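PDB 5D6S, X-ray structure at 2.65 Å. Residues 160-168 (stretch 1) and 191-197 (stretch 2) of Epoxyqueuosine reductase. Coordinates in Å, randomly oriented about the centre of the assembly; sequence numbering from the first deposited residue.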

# COMPACT_ATOMS: atom_id res chain seq x y z
N ALA A 160 -7.44 -15.31 -0.83
CA ALA A 160 -8.83 -15.08 -0.39
C ALA A 160 -8.99 -14.77 1.10
O ALA A 160 -9.92 -14.08 1.51
CB ALA A 160 -9.68 -16.28 -0.72
N LEU A 161 -8.08 -15.26 1.91
CA LEU A 161 -8.18 -14.99 3.34
C LEU A 161 -7.91 -13.53 3.71
O LEU A 161 -7.21 -12.80 2.99
CB LEU A 161 -7.25 -15.91 4.15
CG LEU A 161 -7.59 -17.40 4.02
CD1 LEU A 161 -6.66 -18.20 4.90
CD2 LEU A 161 -9.04 -17.69 4.37
N VAL A 162 -8.44 -13.15 4.87
CA VAL A 162 -8.14 -11.88 5.51
C VAL A 162 -6.80 -12.06 6.23
O VAL A 162 -6.76 -12.55 7.33
CB VAL A 162 -9.25 -11.48 6.49
CG1 VAL A 162 -8.96 -10.10 7.06
CG2 VAL A 162 -10.61 -11.50 5.80
N ASP A 163 -5.71 -11.66 5.58
CA ASP A 163 -4.35 -11.90 6.07
C ASP A 163 -4.14 -11.35 7.49
O ASP A 163 -3.27 -11.77 8.23
CB ASP A 163 -3.33 -11.21 5.16
CG ASP A 163 -3.22 -11.85 3.80
OD1 ASP A 163 -3.97 -12.83 3.54
OD2 ASP A 163 -2.38 -11.37 3.00
N THR A 164 -4.95 -10.36 7.81
CA THR A 164 -4.74 -9.57 8.98
C THR A 164 -5.31 -10.32 10.20
O THR A 164 -4.72 -10.32 11.27
CB THR A 164 -5.35 -8.18 8.72
OG1 THR A 164 -4.51 -7.17 9.30
CG2 THR A 164 -6.77 -8.06 9.23
N ALA A 165 -6.46 -10.96 9.99
CA ALA A 165 -7.21 -11.66 11.03
C ALA A 165 -6.63 -13.04 11.29
O ALA A 165 -6.73 -13.60 12.39
CB ALA A 165 -8.68 -11.79 10.64
N VAL A 166 -6.01 -13.59 10.27
CA VAL A 166 -5.27 -14.83 10.42
C VAL A 166 -4.09 -14.63 11.36
O VAL A 166 -3.91 -15.39 12.30
CB VAL A 166 -4.76 -15.34 9.06
CG1 VAL A 166 -3.69 -16.40 9.24
CG2 VAL A 166 -5.93 -15.88 8.24
N ALA A 167 -3.29 -13.59 11.11
CA ALA A 167 -2.13 -13.29 11.94
C ALA A 167 -2.49 -12.96 13.39
O ALA A 167 -1.66 -13.15 14.29
CB ALA A 167 -1.34 -12.16 11.33
N LYS A 168 -3.70 -12.46 13.62
CA LYS A 168 -4.16 -12.24 14.99
C LYS A 168 -4.45 -13.57 15.72
O LYS A 168 -3.86 -13.82 16.77
CB LYS A 168 -5.41 -11.36 15.04
CG LYS A 168 -5.89 -11.16 16.46
CD LYS A 168 -7.07 -10.22 16.58
CE LYS A 168 -7.99 -10.70 17.69
NZ LYS A 168 -9.24 -9.93 17.72
N TYR A 191 5.28 -7.35 6.71
CA TYR A 191 4.54 -8.03 5.64
C TYR A 191 3.96 -9.32 6.20
O TYR A 191 4.59 -9.98 7.01
CB TYR A 191 5.46 -8.42 4.48
CG TYR A 191 6.32 -7.30 3.90
CD1 TYR A 191 5.77 -6.07 3.55
CD2 TYR A 191 7.68 -7.50 3.67
CE1 TYR A 191 6.56 -5.06 3.00
CE2 TYR A 191 8.47 -6.50 3.10
CZ TYR A 191 7.91 -5.28 2.77
OH TYR A 191 8.69 -4.29 2.22
N LEU A 192 2.76 -9.68 5.77
CA LEU A 192 2.09 -10.89 6.25
C LEU A 192 1.88 -11.94 5.16
O LEU A 192 1.72 -11.61 3.99
CB LEU A 192 0.73 -10.57 6.88
CG LEU A 192 0.74 -9.64 8.10
CD1 LEU A 192 -0.65 -9.53 8.72
CD2 LEU A 192 1.77 -10.10 9.12
N GLY A 193 1.88 -13.19 5.58
CA GLY A 193 1.56 -14.33 4.73
C GLY A 193 0.90 -15.46 5.51
O GLY A 193 0.85 -15.43 6.74
N GLU A 194 0.41 -16.46 4.79
CA GLU A 194 -0.22 -17.65 5.38
C GLU A 194 0.13 -18.89 4.59
O GLU A 194 0.18 -18.86 3.36
CB GLU A 194 -1.74 -17.58 5.33
CG GLU A 194 -2.35 -16.40 6.03
CD GLU A 194 -2.63 -15.28 5.08
OE1 GLU A 194 -2.05 -14.20 5.30
OE2 GLU A 194 -3.40 -15.49 4.11
N LEU A 195 0.33 -19.98 5.31
CA LEU A 195 0.42 -21.30 4.71
C LEU A 195 -0.70 -22.14 5.31
O LEU A 195 -0.61 -22.59 6.47
CB LEU A 195 1.78 -21.92 4.99
CG LEU A 195 2.10 -23.20 4.25
CD1 LEU A 195 2.10 -23.00 2.75
CD2 LEU A 195 3.46 -23.71 4.71
N ILE A 196 -1.78 -22.31 4.56
CA ILE A 196 -2.86 -23.21 4.95
C ILE A 196 -2.33 -24.63 4.77
O ILE A 196 -1.63 -24.91 3.79
CB ILE A 196 -4.12 -23.04 4.10
CG1 ILE A 196 -4.64 -21.61 4.16
CG2 ILE A 196 -5.23 -23.96 4.60
CD1 ILE A 196 -5.70 -21.31 3.12
N THR A 197 -2.67 -25.51 5.70
CA THR A 197 -2.06 -26.84 5.75
C THR A 197 -2.96 -27.92 6.40
O THR A 197 -3.90 -27.61 7.13
CB THR A 197 -0.67 -26.77 6.44
OG1 THR A 197 -0.20 -28.09 6.73
CG2 THR A 197 -0.73 -26.02 7.73
O HOH W 1 -1.45 -13.82 7.60

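The first turns of a helix, Asp163 to Lys168, lie across a strand that begins before Tyr191 and is followed here to Thr197, with the two N-to-C directions 75° apart and the axes 8.2 Å apart at their closest. The contact buries 353 Å² in all, counting both sides. The backbones come nearest where the helix begins: the CA atoms of Asp163 and Leu192 are 6.5 Å apart. No direct hydrogen bond joins the stretches, so side-chain packing and one water carry the contact.

The strand sets the first rule by alternation. Leu192 and Glu194 point their CA-to-CB bonds toward the helical stretch, while Gly193 between them has no side chain and adds almost nothing to the buried area. Ile196, two residues further on, starts out sideways, but with chi1 at m and chi2 at t its end comes nearer, bringing CD1 of Ile196 to 3.7 Å from CD1 of Leu161. Leu161 has the same m,t pair and points toward the strand from the loop before the helix, so two extended side chains meet at their methyl ends.

Leu192 is also m,t, a relaxed leucine conformation, and its CD1 spans the first turn, from Asp163 and Thr164 to Ala167. CD1 of Leu192 sits 3.8 Å from CB of Ala167, 4.1 Å from CA of Thr164 and 3.5 Å from O of Asp163. The small Ala167 side chain points toward the strand and meets the leucine at van der Waals distance. On the helix, Val166 and Ala167 point toward the strand, whereas Thr164 and Ala165 point away.

Glu194 has the largest area covered by the other stretch, 91 Å², and the least regular conformation of the strand's side chains. Its chi1 is m, but chi2 stands at 95°, between wells, so the chain bends rather than running fully extended. CG of Glu194 lies 3.5 Å from CG1 of Val166, whose chi1 is t, so the aliphatic part of the glutamate takes part in the apolar packing. The bend carries the carboxylate toward the start of the helix, with OE2 of Glu194 3.9 Å from CB of Leu161.

There it meets Asp163, whose chi1 at m and chi2 at 2° set OD1 facing the Glu194 carboxylate and leave OD2 to a hydrogen-bond partner elsewhere in the structure. OD1 of Asp163 is 2.8 Å from OE2 and 2.9 Å from OE1 of Glu194, a close approach of like charges between buried acids. As modelled, these are acceptor pairs, so the approach cannot be counted as a bond holding the stretches together.

Water 1 supplies a polar link, its O donating to O of Asp163 at 2.8 Å and to OE1 of Glu194 at a short 2.4 Å, although acceptors in its reach outnumber its protons. Val162, at the N-cap position, has its CA-to-CB bond directed away from the strand, while O of Val162 accepts a hydrogen bond from N of Val166 at 3.2 Å. The design lesson is economical: methyls fill the flanks, and a bent glutamate brings its carboxylate to the helix start.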